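Local coordinates for protein DNA primase (Aquifex aeolicus, PDB 2AU3) that probably synthesises the short RNA primers, copied from single-stranded DNA, that DNA polymerase extends during replication, at residues Y291-G296 with R343-S348; L257-E262 with E339-L344; S306-L311 with V318-L323; Y322-E325 with E331-K334. All coordinates share one frame; numbering follows the deposited sequence.

Interaction 1. Residues Y291-G296 with R343-S348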
loop_
_atom_site.group_PDB
_atom_site.type_symbol
_atom_site.label_atom_id
_atom_site.label_comp_id
_atom_site.label_asym_id
_atom_site.label_seq_id
_atom_site.Cartn_x
_atom_site.Cartn_y
_atom_site.Cartn_z
ATOM N N TYR A 291 15.806 -2.591 -4.252
ATOM C CA TYR A 291 16.425 -1.304 -4.474
ATOM C C TYR A 291 15.847 -0.275 -3.507
ATOM O O TYR A 291 14.638 -0.170 -3.353
ATOM C CB TYR A 291 16.146 -0.880 -5.920
ATOM C CG TYR A 291 16.908 -1.716 -6.902
ATOM C CD1 TYR A 291 16.616 -3.061 -7.087
ATOM C CD2 TYR A 291 17.956 -1.159 -7.637
ATOM C CE1 TYR A 291 17.343 -3.833 -8.010
ATOM C CE2 TYR A 291 18.657 -1.891 -8.538
ATOM C CZ TYR A 291 18.370 -3.227 -8.715
ATOM O OH TYR A 291 19.143 -3.947 -9.601
ATOM N N ILE A 292 16.705 0.454 -2.819
ATOM C CA ILE A 292 16.213 1.407 -1.831
ATOM C C ILE A 292 16.436 2.789 -2.425
ATOM O O ILE A 292 17.528 3.098 -2.922
ATOM C CB ILE A 292 16.949 1.296 -0.480
ATOM C CG1 ILE A 292 17.092 -0.139 -0.027
ATOM C CG2 ILE A 292 16.248 2.145 0.618
ATOM C CD1 ILE A 292 18.081 -0.263 1.109
ATOM N N LEU A 293 15.386 3.599 -2.389
ATOM C CA LEU A 293 15.404 4.887 -3.042
ATOM C C LEU A 293 14.838 5.916 -2.126
ATOM O O LEU A 293 13.627 6.189 -2.154
ATOM C CB LEU A 293 14.576 4.817 -4.335
ATOM C CG LEU A 293 14.432 6.090 -5.178
ATOM C CD1 LEU A 293 15.718 6.468 -5.905
ATOM C CD2 LEU A 293 13.332 5.886 -6.164
ATOM N N TYR A 294 15.692 6.475 -1.277
ATOM C CA TYR A 294 15.259 7.447 -0.305
ATOM C C TYR A 294 15.742 8.824 -0.790
ATOM O O TYR A 294 16.418 8.919 -1.817
ATOM C CB TYR A 294 15.825 7.093 1.075
ATOM C CG TYR A 294 15.132 5.916 1.799
ATOM C CD1 TYR A 294 14.130 5.151 1.178
ATOM C CD2 TYR A 294 15.501 5.580 3.101
ATOM C CE1 TYR A 294 13.519 4.096 1.852
ATOM C CE2 TYR A 294 14.886 4.541 3.783
ATOM C CZ TYR A 294 13.912 3.794 3.146
ATOM O OH TYR A 294 13.330 2.773 3.838
ATOM N N ASP A 295 15.355 9.885 -0.097
ATOM C CA ASP A 295 15.749 11.238 -0.498
ATOM C C ASP A 295 17.270 11.404 -0.640
ATOM O O ASP A 295 18.049 10.829 0.120
ATOM C CB ASP A 295 15.211 12.266 0.503
ATOM C CG ASP A 295 13.707 12.379 0.479
ATOM O OD1 ASP A 295 13.078 11.952 -0.523
ATOM O OD2 ASP A 295 13.061 12.896 1.430
ATOM N N GLY A 296 17.682 12.240 -1.587
ATOM C CA GLY A 296 19.084 12.540 -1.795
ATOM C C GLY A 296 19.565 13.628 -0.847
ATOM O O GLY A 296 19.987 14.707 -1.266
ATOM N N ARG A 343 16.528 4.227 -15.330
ATOM C CA ARG A 343 17.933 4.008 -15.607
ATOM C C ARG A 343 18.837 4.151 -14.361
ATOM O O ARG A 343 19.747 3.334 -14.156
ATOM C CB ARG A 343 18.403 4.891 -16.768
ATOM C CG ARG A 343 17.594 4.650 -18.085
ATOM C CD ARG A 343 17.800 3.262 -18.712
ATOM N NE ARG A 343 19.225 2.894 -18.764
ATOM C CZ ARG A 343 20.067 3.232 -19.743
ATOM N NH1 ARG A 343 19.646 3.948 -20.778
ATOM N NH2 ARG A 343 21.345 2.862 -19.677
ATOM N N LEU A 344 18.601 5.180 -13.545
ATOM C CA LEU A 344 19.370 5.368 -12.298
ATOM C C LEU A 344 19.265 4.111 -11.411
ATOM O O LEU A 344 20.260 3.609 -10.844
ATOM C CB LEU A 344 18.835 6.574 -11.522
ATOM C CG LEU A 344 19.653 6.925 -10.248
ATOM C CD1 LEU A 344 21.036 7.429 -10.656
ATOM C CD2 LEU A 344 18.945 7.970 -9.406
ATOM N N ILE A 345 18.035 3.629 -11.281
ATOM C CA ILE A 345 17.746 2.489 -10.451
ATOM C C ILE A 345 18.514 1.273 -10.987
ATOM O O ILE A 345 19.290 0.644 -10.252
ATOM C CB ILE A 345 16.217 2.267 -10.390
ATOM C CG1 ILE A 345 15.572 3.353 -9.521
ATOM C CG2 ILE A 345 15.877 0.845 -9.861
ATOM C CD1 ILE A 345 14.035 3.412 -9.609
ATOM N N ASN A 346 18.352 0.995 -12.280
ATOM C CA ASN A 346 19.111 -0.073 -12.930
ATOM C C ASN A 346 20.649 0.003 -12.839
ATOM O O ASN A 346 21.325 -1.032 -12.634
ATOM C CB ASN A 346 18.668 -0.238 -14.387
ATOM C CG ASN A 346 19.276 -1.480 -15.044
ATOM O OD1 ASN A 346 18.826 -2.604 -14.799
ATOM N ND2 ASN A 346 20.310 -1.282 -15.875
ATOM N N SER A 347 21.194 1.214 -12.970
ATOM C CA SER A 347 22.642 1.449 -12.918
ATOM C C SER A 347 23.243 1.321 -11.507
ATOM O O SER A 347 24.471 1.310 -11.346
ATOM C CB SER A 347 22.974 2.838 -13.480
ATOM O OG SER A 347 22.782 3.862 -12.484
ATOM N N SER A 348 22.374 1.254 -10.497
ATOM C CA SER A 348 22.791 1.163 -9.102
ATOM C C SER A 348 23.370 -0.216 -8.738
ATOM O O SER A 348 22.705 -1.236 -8.900
ATOM C CB SER A 348 21.619 1.514 -8.184
ATOM O OG SER A 348 21.217 2.863 -8.371
HETATM O O HOH W 1 21.281 -2.661 -10.624
#

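Interaction 2. Residues L257-E262 with E339-L344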
loop_
_atom_site.group_PDB
_atom_site.type_symbol
_atom_site.label_atom_id
_atom_site.label_comp_id
_atom_site.label_asym_id
_atom_site.label_seq_id
_atom_site.Cartn_x
_atom_site.Cartn_y
_atom_site.Cartn_z
ATOM N N LEU A 257 3.146 6.842 -4.713
ATOM C CA LEU A 257 2.072 7.227 -5.607
ATOM C C LEU A 257 2.624 7.895 -6.853
ATOM O O LEU A 257 2.094 7.692 -7.950
ATOM C CB LEU A 257 1.102 8.146 -4.896
ATOM C CG LEU A 257 0.345 7.442 -3.780
ATOM C CD1 LEU A 257 -0.545 8.427 -3.068
ATOM C CD2 LEU A 257 -0.455 6.309 -4.394
ATOM N N ARG A 258 3.708 8.653 -6.679
ATOM C CA ARG A 258 4.400 9.306 -7.780
ATOM C C ARG A 258 5.060 8.313 -8.716
ATOM O O ARG A 258 4.919 8.433 -9.921
ATOM C CB ARG A 258 5.470 10.276 -7.258
ATOM C CG ARG A 258 4.904 11.596 -6.778
ATOM C CD ARG A 258 4.332 12.463 -7.898
ATOM N NE ARG A 258 5.420 13.092 -8.636
ATOM C CZ ARG A 258 5.605 12.998 -9.947
ATOM N NH1 ARG A 258 4.776 12.316 -10.709
ATOM N NH2 ARG A 258 6.627 13.600 -10.501
ATOM N N LEU A 259 5.822 7.364 -8.170
ATOM C CA LEU A 259 6.459 6.343 -9.025
ATOM C C LEU A 259 5.406 5.540 -9.802
ATOM O O LEU A 259 5.521 5.330 -11.028
ATOM C CB LEU A 259 7.380 5.435 -8.185
ATOM C CG LEU A 259 8.888 5.761 -8.200
ATOM C CD1 LEU A 259 9.183 7.110 -7.552
ATOM C CD2 LEU A 259 9.647 4.639 -7.459
ATOM N N PHE A 260 4.329 5.148 -9.109
ATOM C CA PHE A 260 3.197 4.451 -9.763
ATOM C C PHE A 260 2.550 5.335 -10.853
ATOM O O PHE A 260 2.159 4.832 -11.906
ATOM C CB PHE A 260 2.116 4.101 -8.747
ATOM C CG PHE A 260 1.906 2.652 -8.568
ATOM C CD1 PHE A 260 2.633 1.959 -7.608
ATOM C CD2 PHE A 260 1.005 1.969 -9.355
ATOM C CE1 PHE A 260 2.442 0.599 -7.459
ATOM C CE2 PHE A 260 0.807 0.615 -9.194
ATOM C CZ PHE A 260 1.528 -0.060 -8.236
ATOM N N SER A 261 2.432 6.630 -10.591
ATOM C CA SER A 261 1.965 7.592 -11.603
ATOM C C SER A 261 2.838 7.581 -12.844
ATOM O O SER A 261 2.380 7.895 -13.943
ATOM C CB SER A 261 1.890 9.006 -11.016
ATOM O OG SER A 261 0.884 9.088 -10.007
ATOM N N GLU A 262 4.101 7.209 -12.684
ATOM C CA GLU A 262 5.025 7.235 -13.805
ATOM C C GLU A 262 5.235 5.835 -14.374
ATOM O O GLU A 262 6.151 5.612 -15.163
ATOM C CB GLU A 262 6.363 7.849 -13.360
ATOM C CG GLU A 262 6.262 9.273 -12.800
ATOM C CD GLU A 262 5.822 10.315 -13.829
ATOM O OE1 GLU A 262 5.902 10.028 -15.035
ATOM O OE2 GLU A 262 5.383 11.427 -13.419
ATOM N N GLU A 339 11.999 7.936 -17.209
ATOM C CA GLU A 339 12.872 6.930 -17.797
ATOM C C GLU A 339 14.284 7.031 -17.217
ATOM O O GLU A 339 14.928 6.016 -16.954
ATOM C CB GLU A 339 12.862 7.014 -19.329
ATOM C CG GLU A 339 13.644 5.886 -20.010
ATOM C CD GLU A 339 13.249 4.489 -19.527
ATOM O OE1 GLU A 339 12.020 4.176 -19.472
ATOM O OE2 GLU A 339 14.170 3.709 -19.204
ATOM N N GLU A 340 14.757 8.258 -16.990
ATOM C CA GLU A 340 16.033 8.433 -16.317
ATOM C C GLU A 340 16.018 7.849 -14.904
ATOM O O GLU A 340 17.014 7.318 -14.467
ATOM C CB GLU A 340 16.454 9.900 -16.278
ATOM C CG GLU A 340 17.945 10.119 -15.990
ATOM C CD GLU A 340 18.859 9.204 -16.803
ATOM O OE1 GLU A 340 18.583 8.955 -17.991
ATOM O OE2 GLU A 340 19.855 8.719 -16.252
ATOM N N LEU A 341 14.893 7.943 -14.186
ATOM C CA LEU A 341 14.844 7.322 -12.862
ATOM C C LEU A 341 14.973 5.790 -12.973
ATOM O O LEU A 341 15.691 5.166 -12.201
ATOM C CB LEU A 341 13.580 7.714 -12.094
ATOM C CG LEU A 341 13.433 7.064 -10.727
ATOM C CD1 LEU A 341 14.645 7.423 -9.830
ATOM C CD2 LEU A 341 12.084 7.426 -10.017
ATOM N N ARG A 342 14.292 5.203 -13.947
ATOM C CA ARG A 342 14.418 3.769 -14.221
ATOM C C ARG A 342 15.874 3.411 -14.501
ATOM O O ARG A 342 16.409 2.423 -13.949
ATOM C CB ARG A 342 13.560 3.369 -15.417
ATOM C CG ARG A 342 12.124 3.034 -15.111
ATOM C CD ARG A 342 11.427 2.205 -16.205
ATOM N NE ARG A 342 9.996 2.477 -16.219
ATOM C CZ ARG A 342 9.096 1.832 -16.964
ATOM N NH1 ARG A 342 9.461 0.833 -17.770
ATOM N NH2 ARG A 342 7.817 2.182 -16.892
ATOM N N ARG A 343 16.528 4.227 -15.330
ATOM C CA ARG A 343 17.933 4.008 -15.607
ATOM C C ARG A 343 18.837 4.151 -14.361
ATOM O O ARG A 343 19.747 3.334 -14.156
ATOM C CB ARG A 343 18.403 4.891 -16.768
ATOM C CG ARG A 343 17.594 4.650 -18.085
ATOM C CD ARG A 343 17.800 3.262 -18.712
ATOM N NE ARG A 343 19.225 2.894 -18.764
ATOM C CZ ARG A 343 20.067 3.232 -19.743
ATOM N NH1 ARG A 343 19.646 3.948 -20.778
ATOM N NH2 ARG A 343 21.345 2.862 -19.677
ATOM N N LEU A 344 18.601 5.180 -13.545
ATOM C CA LEU A 344 19.370 5.368 -12.298
ATOM C C LEU A 344 19.265 4.111 -11.411
ATOM O O LEU A 344 20.260 3.609 -10.844
ATOM C CB LEU A 344 18.835 6.574 -11.522
ATOM C CG LEU A 344 19.653 6.925 -10.248
ATOM C CD1 LEU A 344 21.036 7.429 -10.656
ATOM C CD2 LEU A 344 18.945 7.970 -9.406
#

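Interaction 3. Residues S306-L311 with V318-L323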
loop_
_atom_site.group_PDB
_atom_site.type_symbol
_atom_site.label_atom_id
_atom_site.label_comp_id
_atom_site.label_asym_id
_atom_site.label_seq_id
_atom_site.Cartn_x
_atom_site.Cartn_y
_atom_site.Cartn_z
ATOM N N SER A 306 20.109 2.770 8.105
ATOM C CA SER A 306 19.326 2.090 9.146
ATOM C C SER A 306 18.478 0.931 8.621
ATOM O O SER A 306 18.230 -0.049 9.336
ATOM C CB SER A 306 18.439 3.092 9.893
ATOM O OG SER A 306 19.237 4.162 10.381
ATOM N N ALA A 307 17.994 1.041 7.390
ATOM C CA ALA A 307 17.059 0.023 6.864
ATOM C C ALA A 307 17.782 -1.204 6.294
ATOM O O ALA A 307 17.251 -2.317 6.296
ATOM C CB ALA A 307 16.130 0.651 5.806
ATOM N N ILE A 308 19.001 -0.994 5.816
ATOM C CA ILE A 308 19.769 -2.031 5.121
ATOM C C ILE A 308 19.999 -3.310 5.949
ATOM O O ILE A 308 19.771 -4.401 5.453
ATOM C CB ILE A 308 21.125 -1.440 4.606
ATOM C CG1 ILE A 308 20.892 -0.560 3.386
ATOM C CG2 ILE A 308 22.081 -2.543 4.269
ATOM C CD1 ILE A 308 22.108 0.302 2.927
ATOM N N PRO A 309 20.435 -3.201 7.210
ATOM C CA PRO A 309 20.599 -4.394 8.041
ATOM C C PRO A 309 19.286 -5.167 8.243
ATOM O O PRO A 309 19.319 -6.380 8.375
ATOM C CB PRO A 309 21.079 -3.811 9.368
ATOM C CG PRO A 309 21.781 -2.541 8.943
ATOM C CD PRO A 309 20.833 -1.983 7.945
ATOM N N LEU A 310 18.158 -4.470 8.297
ATOM C CA LEU A 310 16.876 -5.195 8.408
ATOM C C LEU A 310 16.618 -6.010 7.147
ATOM O O LEU A 310 16.151 -7.150 7.232
ATOM C CB LEU A 310 15.689 -4.256 8.660
ATOM C CG LEU A 310 15.883 -3.113 9.666
ATOM C CD1 LEU A 310 14.619 -2.274 9.687
ATOM C CD2 LEU A 310 16.225 -3.630 11.060
ATOM N N LEU A 311 16.943 -5.434 5.994
ATOM C CA LEU A 311 16.783 -6.144 4.718
ATOM C C LEU A 311 17.766 -7.328 4.614
ATOM O O LEU A 311 17.368 -8.447 4.235
ATOM C CB LEU A 311 16.910 -5.175 3.528
ATOM C CG LEU A 311 15.796 -4.109 3.488
ATOM C CD1 LEU A 311 16.096 -3.066 2.458
ATOM C CD2 LEU A 311 14.436 -4.766 3.193
ATOM N N VAL A 318 20.573 -6.121 -1.359
ATOM C CA VAL A 318 20.201 -4.716 -1.299
ATOM C C VAL A 318 21.011 -3.929 -2.318
ATOM O O VAL A 318 22.226 -4.146 -2.447
ATOM C CB VAL A 318 20.433 -4.164 0.118
ATOM C CG1 VAL A 318 20.210 -2.689 0.151
ATOM C CG2 VAL A 318 19.501 -4.865 1.136
ATOM N N TYR A 319 20.319 -3.044 -3.046
ATOM C CA TYR A 319 20.895 -2.129 -4.035
ATOM C C TYR A 319 20.486 -0.684 -3.735
ATOM O O TYR A 319 19.414 -0.232 -4.167
ATOM C CB TYR A 319 20.353 -2.462 -5.410
ATOM C CG TYR A 319 20.727 -3.819 -5.926
ATOM C CD1 TYR A 319 21.621 -3.951 -6.979
ATOM C CD2 TYR A 319 20.195 -4.974 -5.358
ATOM C CE1 TYR A 319 21.969 -5.199 -7.475
ATOM C CE2 TYR A 319 20.510 -6.219 -5.855
ATOM C CZ TYR A 319 21.409 -6.325 -6.906
ATOM O OH TYR A 319 21.775 -7.561 -7.369
ATOM N N PRO A 320 21.310 0.036 -2.972
ATOM C CA PRO A 320 21.043 1.446 -2.689
ATOM C C PRO A 320 21.045 2.300 -3.954
ATOM O O PRO A 320 21.922 2.209 -4.803
ATOM C CB PRO A 320 22.215 1.847 -1.773
ATOM C CG PRO A 320 22.621 0.528 -1.130
ATOM C CD PRO A 320 22.539 -0.447 -2.297
ATOM N N VAL A 321 20.056 3.169 -4.060
ATOM C CA VAL A 321 19.978 4.027 -5.228
ATOM C C VAL A 321 20.162 5.407 -4.667
ATOM O O VAL A 321 19.401 5.824 -3.793
ATOM C CB VAL A 321 18.613 3.923 -5.937
ATOM C CG1 VAL A 321 18.567 4.795 -7.221
ATOM C CG2 VAL A 321 18.293 2.439 -6.278
ATOM N N TYR A 322 21.196 6.077 -5.155
ATOM C CA TYR A 322 21.571 7.407 -4.704
ATOM C C TYR A 322 21.054 8.461 -5.652
ATOM O O TYR A 322 21.584 8.628 -6.758
ATOM C CB TYR A 322 23.097 7.516 -4.631
ATOM C CG TYR A 322 23.685 6.508 -3.671
ATOM C CD1 TYR A 322 23.476 6.628 -2.301
ATOM C CD2 TYR A 322 24.382 5.397 -4.136
ATOM C CE1 TYR A 322 24.011 5.668 -1.390
ATOM C CE2 TYR A 322 24.911 4.442 -3.244
ATOM C CZ TYR A 322 24.715 4.584 -1.882
ATOM O OH TYR A 322 25.225 3.632 -1.007
ATOM N N LEU A 323 20.019 9.155 -5.217
ATOM C CA LEU A 323 19.600 10.404 -5.842
ATOM C C LEU A 323 20.638 11.500 -5.600
ATOM O O LEU A 323 21.270 11.543 -4.530
ATOM C CB LEU A 323 18.268 10.840 -5.262
ATOM C CG LEU A 323 17.074 9.970 -5.656
ATOM C CD1 LEU A 323 15.870 10.382 -4.839
ATOM C CD2 LEU A 323 16.810 10.114 -7.143
#

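Interaction 4. Residues Y322-E325 with E331-K334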
loop_
_atom_site.group_PDB
_atom_site.type_symbol
_atom_site.label_atom_id
_atom_site.label_comp_id
_atom_site.label_asym_id
_atom_site.label_seq_id
_atom_site.Cartn_x
_atom_site.Cartn_y
_atom_site.Cartn_z
ATOM N N TYR A 322 21.196 6.077 -5.155
ATOM C CA TYR A 322 21.571 7.407 -4.704
ATOM C C TYR A 322 21.054 8.461 -5.652
ATOM O O TYR A 322 21.584 8.628 -6.758
ATOM C CB TYR A 322 23.097 7.516 -4.631
ATOM C CG TYR A 322 23.685 6.508 -3.671
ATOM C CD1 TYR A 322 23.476 6.628 -2.301
ATOM C CD2 TYR A 322 24.382 5.397 -4.136
ATOM C CE1 TYR A 322 24.011 5.668 -1.390
ATOM C CE2 TYR A 322 24.911 4.442 -3.244
ATOM C CZ TYR A 322 24.715 4.584 -1.882
ATOM O OH TYR A 322 25.225 3.632 -1.007
ATOM N N LEU A 323 20.019 9.155 -5.217
ATOM C CA LEU A 323 19.600 10.404 -5.842
ATOM C C LEU A 323 20.638 11.500 -5.600
ATOM O O LEU A 323 21.270 11.543 -4.530
ATOM C CB LEU A 323 18.268 10.840 -5.262
ATOM C CG LEU A 323 17.074 9.970 -5.656
ATOM C CD1 LEU A 323 15.870 10.382 -4.839
ATOM C CD2 LEU A 323 16.810 10.114 -7.143
ATOM N N PRO A 324 20.793 12.405 -6.563
ATOM C CA PRO A 324 21.706 13.544 -6.378
ATOM C C PRO A 324 21.232 14.465 -5.249
ATOM O O PRO A 324 20.031 14.537 -4.949
ATOM C CB PRO A 324 21.673 14.250 -7.737
ATOM C CG PRO A 324 20.423 13.817 -8.360
ATOM C CD PRO A 324 20.135 12.429 -7.886
ATOM N N GLU A 325 22.193 15.152 -4.624
ATOM C CA GLU A 325 21.941 15.960 -3.437
ATOM C C GLU A 325 20.802 16.886 -3.667
ATOM O O GLU A 325 20.773 17.592 -4.668
ATOM C CB GLU A 325 23.176 16.787 -3.047
ATOM C CG GLU A 325 22.962 17.618 -1.791
ATOM C CD GLU A 325 22.784 16.743 -0.555
ATOM O OE1 GLU A 325 23.376 15.652 -0.509
ATOM O OE2 GLU A 325 22.054 17.147 0.375
ATOM N N GLU A 331 11.047 15.284 -7.383
ATOM C CA GLU A 331 11.835 16.332 -8.046
ATOM C C GLU A 331 12.763 15.761 -9.102
ATOM O O GLU A 331 12.959 16.363 -10.162
ATOM C CB GLU A 331 12.640 17.134 -7.008
ATOM C CG GLU A 331 11.774 17.964 -6.050
ATOM C CD GLU A 331 11.084 19.155 -6.715
ATOM O OE1 GLU A 331 11.216 19.342 -7.958
ATOM O OE2 GLU A 331 10.372 19.905 -5.991
ATOM N N PHE A 332 13.364 14.606 -8.802
ATOM C CA PHE A 332 14.168 13.911 -9.811
ATOM C C PHE A 332 13.353 13.597 -11.073
ATOM O O PHE A 332 13.770 13.903 -12.198
ATOM C CB PHE A 332 14.824 12.638 -9.263
ATOM C CG PHE A 332 15.838 12.044 -10.214
ATOM C CD1 PHE A 332 17.183 12.351 -10.103
ATOM C CD2 PHE A 332 15.430 11.241 -11.262
ATOM C CE1 PHE A 332 18.109 11.822 -10.992
ATOM C CE2 PHE A 332 16.327 10.727 -12.155
ATOM C CZ PHE A 332 17.679 11.002 -12.023
ATOM N N ILE A 333 12.177 13.012 -10.883
ATOM C CA ILE A 333 11.297 12.707 -12.020
ATOM C C ILE A 333 10.891 13.960 -12.755
ATOM O O ILE A 333 10.906 13.981 -14.002
ATOM C CB ILE A 333 10.020 11.957 -11.567
ATOM C CG1 ILE A 333 10.352 10.521 -11.172
ATOM C CG2 ILE A 333 8.955 11.954 -12.710
ATOM C CD1 ILE A 333 9.239 9.876 -10.269
ATOM N N LYS A 334 10.551 15.029 -12.021
ATOM C CA LYS A 334 10.137 16.261 -12.716
ATOM C C LYS A 334 11.233 16.828 -13.619
ATOM O O LYS A 334 10.946 17.287 -14.723
ATOM C CB LYS A 334 9.613 17.321 -11.757
ATOM C CG LYS A 334 8.139 17.048 -11.306
ATOM C CD LYS A 334 7.501 18.201 -10.530
ATOM C CE LYS A 334 8.332 18.649 -9.349
ATOM N NZ LYS A 334 8.208 17.704 -8.200
#

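Interaction 1. Residues Y291-G296 with R343-S348
Tyr291 lays its phenol ring across the last turn of helix 338-347, where it meets Ile345. Its CB points at the helix, and with CG opposite the carbonyl carbon (chi1 -70°) the ring is carried outward over that turn. CG lies 4.0 Å from CG2 of Ile345. The next atom along, CD2, approaches the same methyl more closely, at 3.6 Å. CE2 has passed the methyl and reaches the backbone, 3.1 Å from Ile345 O, a carbonyl standing obliquely to the ring. At the tip, OH gives its hydrogen to a water 2.7 Å away, lying in the ring plane. That water donates in turn to Asn346 O at 2.6 Å and to Ser348 O at 2.7 Å, so the polar end of a buried ring is tied to two carbonyls at the helix terminus without bonding them directly. Two residues further along the strand, Leu293 CD2 adds apolar packing on Ile345 CD1 at 4.3 Å. Tyr291 also stacks on Tyr319 of the neighbouring strand. A helix thus packs against one face of the central parallel strands of the Toprim fold, on the strand that leads directly to Asp295, a predicted magnesium ligand.

Interaction 2. Residues L257-E262 with E339-L344
Leu341 and Leu259 join two helices, 338-347 and 253-261, that lie on the same face of the Toprim sheet. Their CA atoms stand 9.3 Å apart, and the gap is bridged mainly by the ends of the two leucines. Leu341 sends its CB toward the other helix; with CG anti to the backbone N (chi1 178°), its chain runs out far enough for CD2 to lie 3.8 Å from Leu259 CD1 and 4.0 Å from Leu259 CG. Leu259 does not start out pointing across, but its end bends nearer, at a chi1 of -98° that lies off the staggered positions. The two side chains meet at about a right angle, a methyl of Leu341 set against the CD1 methyl of Leu259 and, slightly farther, its branch carbon. Both are buried, and Leu341 also packs on Ile333 of the preceding helix.

The remaining burial is polar and looser. Arg342, exposed and also touching a crystal neighbour, stretches its chain toward the end of helix 253-261. There Glu262 O faces the edge of its guanidinium, near the plane, but 4.2 Å from NH2, so the approach is at most electrostatic. The carboxylate of Glu262 curls back instead to its own helix, where the anti lone pair of OE2 takes a hydrogen from Arg258 NH1 at 2.9 Å, with an N-H...O angle of 158°, in a salt bridge.

Interaction 3. Residues S306-L311 with V318-L323
Ile308 makes the first touch of helix 306-311 on strand 318-321, reaching two strand residues with successive atoms. Its CG1 stands opposite the carbonyl carbon and lies 3.9 Å from Val318 CG1. The chain then continues extended (chi2 169°), which carries CD1 further along the strand to 4.1 Å from Pro320 CG, where side chain and proline ring meet at about a right angle. Ile308 and Val318 also have the nearest CA atoms of the two segments, 7.0 Å apart.

Pro309 follows on the other side of the helix, its CB turned away from the strand, and packs on Tyr372 and Tyr373 of helix 363-374. Lacking an N-H, it cannot bond back to the preceding turn, and the helix is kinked here; Leu310 N makes no such bond either. Regular bonding returns with Leu311 N to Ala307 O at 3.1 Å.

Leu311 completes the contact, with its CB directed at the strand. That CB comes within 3.5 Å of Val318 CG2, while CD1 lies 4.1 Å from the same methyl. Val318 therefore divides its two branches between the helix residues: CG1, anti to its backbone N (chi1 173°), goes to Ile308, and CG2 to Leu311. Every touching residue is buried, and the meeting is wholly apolar. The local axes approach to 9.8 Å and run nearly antiparallel, at 161°, as expected for a helix returning across its sheet in the beta-alpha-beta crossover formed by strand 289-293, helix 298-313 and strand 317-321 of the Toprim fold.

Interaction 4. Residues Y322-E325 with E331-K334
Phe332 is gripped near its root by Leu323 and further out along one edge by Pro324. The inner part belongs to Leu323, which is buried. Its CD2 methyl sits 3.7 Å from Phe332 CD1 and 3.8 Å from both CG and CB of Phe332, so one methyl is wedged where the ring joins its stem. The approach is oblique to the ring. Phe332 can present this corner because its CB points toward the loop and its CG lies anti to the backbone N (chi1 -170°). Beyond the contact the same ring meets Phe336 and touches Glu340 and Leu341.

This is the point where the chain leaves the edge strand 317-321 of the Toprim sheet and turns through a loop into helix 329-336. The Leu323 side chain also comes within about 5 Å, nearest atoms, of that of Asp295, a predicted magnesium ligand, so the apolar packing borders the likely metal site.

Pro324 packs just as closely but is partly exposed. Its CD lies 3.7 Å from Phe332 CD1 and 3.8 Å from CE1. The neighbouring ring carbon, CG, is in the plane of the phenyl group at its edge, 4.0 Å from CE1, and the two side chains stand at about a right angle. The loose, solvent side lies farther out, where the residues are exposed and charged. Glu325 forms a salt bridge with Arg301 instead of meeting the helix. On the helix, Glu331 OE1 and Lys334 NZ are 3.4 Å apart, a long salt bridge made less certain by the doubtful position of NZ.

In the fold
Interactions 1, 3 and 4 are buried, whereas interaction 2 is only partly so and ends in charged groups at an exposed margin. Strands 289-293 and 317-321 are neighbours in one sheet: interaction 3 packs helix 298-313 on one face, and interaction 1 packs helix 338-347 on the other. Interactions 1 and 2 both use that second helix, through Ile345 in the first and Leu341 in the second. Leu293 touches Leu259 and Leu341, joining their apolar sides. Interaction 4 links the end of the edge strand to the helix preceding 338-347, and Leu323 packs on Leu344. Chemically, interaction 3 is aliphatic throughout, interaction 4 pairs aliphatic groups with a ring, and interaction 1 adds a water bridge.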